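PDB 6WIS: DUF411 domain-containing protein, which binds copper in a cysteine-bridged tetranuclear cluster and probably thereby contributes to bacterial copper resistance. Local coordinates for residues 26-31 / 71-76. Numbering follows the deposited sequence.
Sequences NGFKVT and ADILKL
F28 reaches across to helix 70-77 and brings CE2 and CZ of its ring up to I73 and L74, the two residues of 71-76 that receive it. The backbones stay well apart, with 10.4 Å between F28 CA and I73 CA, so a long side chain suits the place. With CG anti to the carbonyl carbon (chi1 -72°), the ring continues the direction of CB toward the helix. The firmer half of the contact is buried. There F28 CE2 comes within 3.9 Å of I73 CG2, and F28 CZ lies 4.0 Å from the same methyl, which meets the ring obliquely. Beta-branching suits I73 here, because CG2 sits directly on CB and presents a methyl close to the helix backbone. L23 of helix 14-24 bridges F28 and I73, and L3 and I5 close in on F28 as well.

The other half is looser. L74 lies at the exposed border and meets the ring through one methyl, also obliquely, with CD2 4.1 Å from F28 CZ; leucine branches at CG, one bond farther out than I73, so a CD methyl can reach the ring from the exposed side of the helix. No hydrogen bond joins the two segments. Just before F28, G27 has positive phi (96°), a conformation in which a side chain would crowd the preceding carbonyl oxygen. It is the C-prime residue of the Schellman motif that ends helix 14-24, with hydrogen bonds from F28 N to L23 O and from G27 N to E24 O. The motif turns the chain toward edge strand 29-34, and F28 on L23 is the hydrophobic contact that typically accompanies it.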
loop_
_atom_site.group_PDB
_atom_site.type_symbol
_atom_site.label_atom_id
_atom_site.label_comp_id
_atom_site.label_asym_id
_atom_site.label_seq_id
_atom_site.Cartn_x
_atom_site.Cartn_y
_atom_site.Cartn_z
ATOM N N ASN A 26 -13.230 -5.859 -0.940
ATOM C CA ASN A 26 -13.192 -5.380 -2.312
ATOM C C ASN A 26 -12.871 -6.489 -3.310
ATOM O O ASN A 26 -12.659 -6.204 -4.493
ATOM C CB ASN A 26 -12.195 -4.228 -2.440
ATOM C CG ASN A 26 -12.783 -2.919 -1.985
ATOM O OD1 ASN A 26 -13.491 -2.265 -2.747
ATOM N ND2 ASN A 26 -12.521 -2.537 -0.728
ATOM N N GLY A 27 -12.853 -7.746 -2.866
ATOM C CA GLY A 27 -12.642 -8.858 -3.766
ATOM C C GLY A 27 -11.221 -9.370 -3.880
ATOM O O GLY A 27 -10.996 -10.362 -4.596
ATOM N N PHE A 28 -10.251 -8.739 -3.217
ATOM C CA PHE A 28 -8.882 -9.250 -3.257
ATOM C C PHE A 28 -8.767 -10.533 -2.443
ATOM O O PHE A 28 -9.272 -10.628 -1.318
ATOM C CB PHE A 28 -7.893 -8.233 -2.695
ATOM C CG PHE A 28 -7.641 -7.044 -3.581
ATOM C CD1 PHE A 28 -8.579 -6.036 -3.703
ATOM C CD2 PHE A 28 -6.433 -6.902 -4.234
ATOM C CE1 PHE A 28 -8.328 -4.934 -4.481
ATOM C CE2 PHE A 28 -6.185 -5.810 -5.032
ATOM C CZ PHE A 28 -7.139 -4.818 -5.153
ATOM N N LYS A 29 -8.071 -11.517 -3.001
ATOM C CA LYS A 29 -7.544 -12.613 -2.198
ATOM C C LYS A 29 -6.229 -12.159 -1.553
ATOM O O LYS A 29 -5.310 -11.717 -2.256
ATOM C CB LYS A 29 -7.343 -13.843 -3.077
ATOM C CG LYS A 29 -6.642 -14.997 -2.386
ATOM N N VAL A 30 -6.142 -12.235 -0.226
ATOM C CA VAL A 30 -5.003 -11.703 0.521
ATOM C C VAL A 30 -4.305 -12.853 1.233
ATOM O O VAL A 30 -4.958 -13.658 1.908
ATOM C CB VAL A 30 -5.443 -10.619 1.534
ATOM C CG1 VAL A 30 -4.225 -9.957 2.202
ATOM C CG2 VAL A 30 -6.305 -9.543 0.848
ATOM N N THR A 31 -2.988 -12.927 1.093
ATOM C CA THR A 31 -2.160 -13.719 1.995
ATOM C C THR A 31 -1.233 -12.782 2.758
ATOM O O THR A 31 -0.774 -11.771 2.217
ATOM C CB THR A 31 -1.328 -14.756 1.232
ATOM O OG1 THR A 31 -0.518 -14.086 0.277
ATOM C CG2 THR A 31 -2.220 -15.760 0.504
ATOM N N ALA A 71 -9.239 0.941 -5.007
ATOM C CA ALA A 71 -9.404 1.490 -6.357
ATOM C C ALA A 71 -8.094 2.018 -6.934
ATOM O O ALA A 71 -7.869 1.944 -8.149
ATOM C CB ALA A 71 -10.451 2.611 -6.365
ATOM N N ASP A 72 -7.205 2.526 -6.090
ATOM C CA ASP A 72 -5.927 3.003 -6.600
ATOM C C ASP A 72 -4.944 1.873 -6.827
ATOM O O ASP A 72 -4.038 2.031 -7.647
ATOM C CB ASP A 72 -5.341 4.048 -5.645
ATOM C CG ASP A 72 -6.290 5.214 -5.432
ATOM O OD1 ASP A 72 -6.880 5.662 -6.430
ATOM O OD2 ASP A 72 -6.472 5.682 -4.281
ATOM N N ILE A 73 -5.110 0.743 -6.134
ATOM C CA ILE A 73 -4.329 -0.444 -6.465
ATOM C C ILE A 73 -4.686 -0.925 -7.867
ATOM O O ILE A 73 -3.803 -1.305 -8.649
ATOM C CB ILE A 73 -4.533 -1.553 -5.415
ATOM C CG1 ILE A 73 -3.989 -1.134 -4.035
ATOM C CG2 ILE A 73 -3.796 -2.824 -5.833
ATOM C CD1 ILE A 73 -4.266 -2.239 -2.914
ATOM N N LEU A 74 -5.976 -0.864 -8.231
ATOM C CA LEU A 74 -6.374 -1.221 -9.597
ATOM C C LEU A 74 -5.737 -0.281 -10.627
ATOM O O LEU A 74 -5.287 -0.734 -11.688
ATOM C CB LEU A 74 -7.909 -1.226 -9.740
ATOM C CG LEU A 74 -8.760 -2.116 -8.810
ATOM C CD1 LEU A 74 -10.285 -1.948 -9.073
ATOM C CD2 LEU A 74 -8.362 -3.610 -8.857
ATOM N N LYS A 75 -5.663 1.028 -10.331
ATOM C CA LYS A 75 -4.996 1.954 -11.257
ATOM C C LYS A 75 -3.514 1.649 -11.374
ATOM O O LYS A 75 -2.932 1.751 -12.466
ATOM C CB LYS A 75 -5.172 3.414 -10.816
ATOM C CG LYS A 75 -6.618 3.860 -10.678
ATOM C CD LYS A 75 -6.714 5.295 -10.147
ATOM N N LEU A 76 -2.879 1.307 -10.249
ATOM C CA LEU A 76 -1.481 0.895 -10.269
ATOM C C LEU A 76 -1.264 -0.271 -11.223
ATOM O O LEU A 76 -0.323 -0.262 -12.027
ATOM C CB LEU A 76 -1.031 0.525 -8.850
ATOM C CG LEU A 76 0.337 -0.138 -8.700
ATOM C CD1 LEU A 76 1.445 0.831 -9.157
ATOM C CD2 LEU A 76 0.566 -0.583 -7.234
#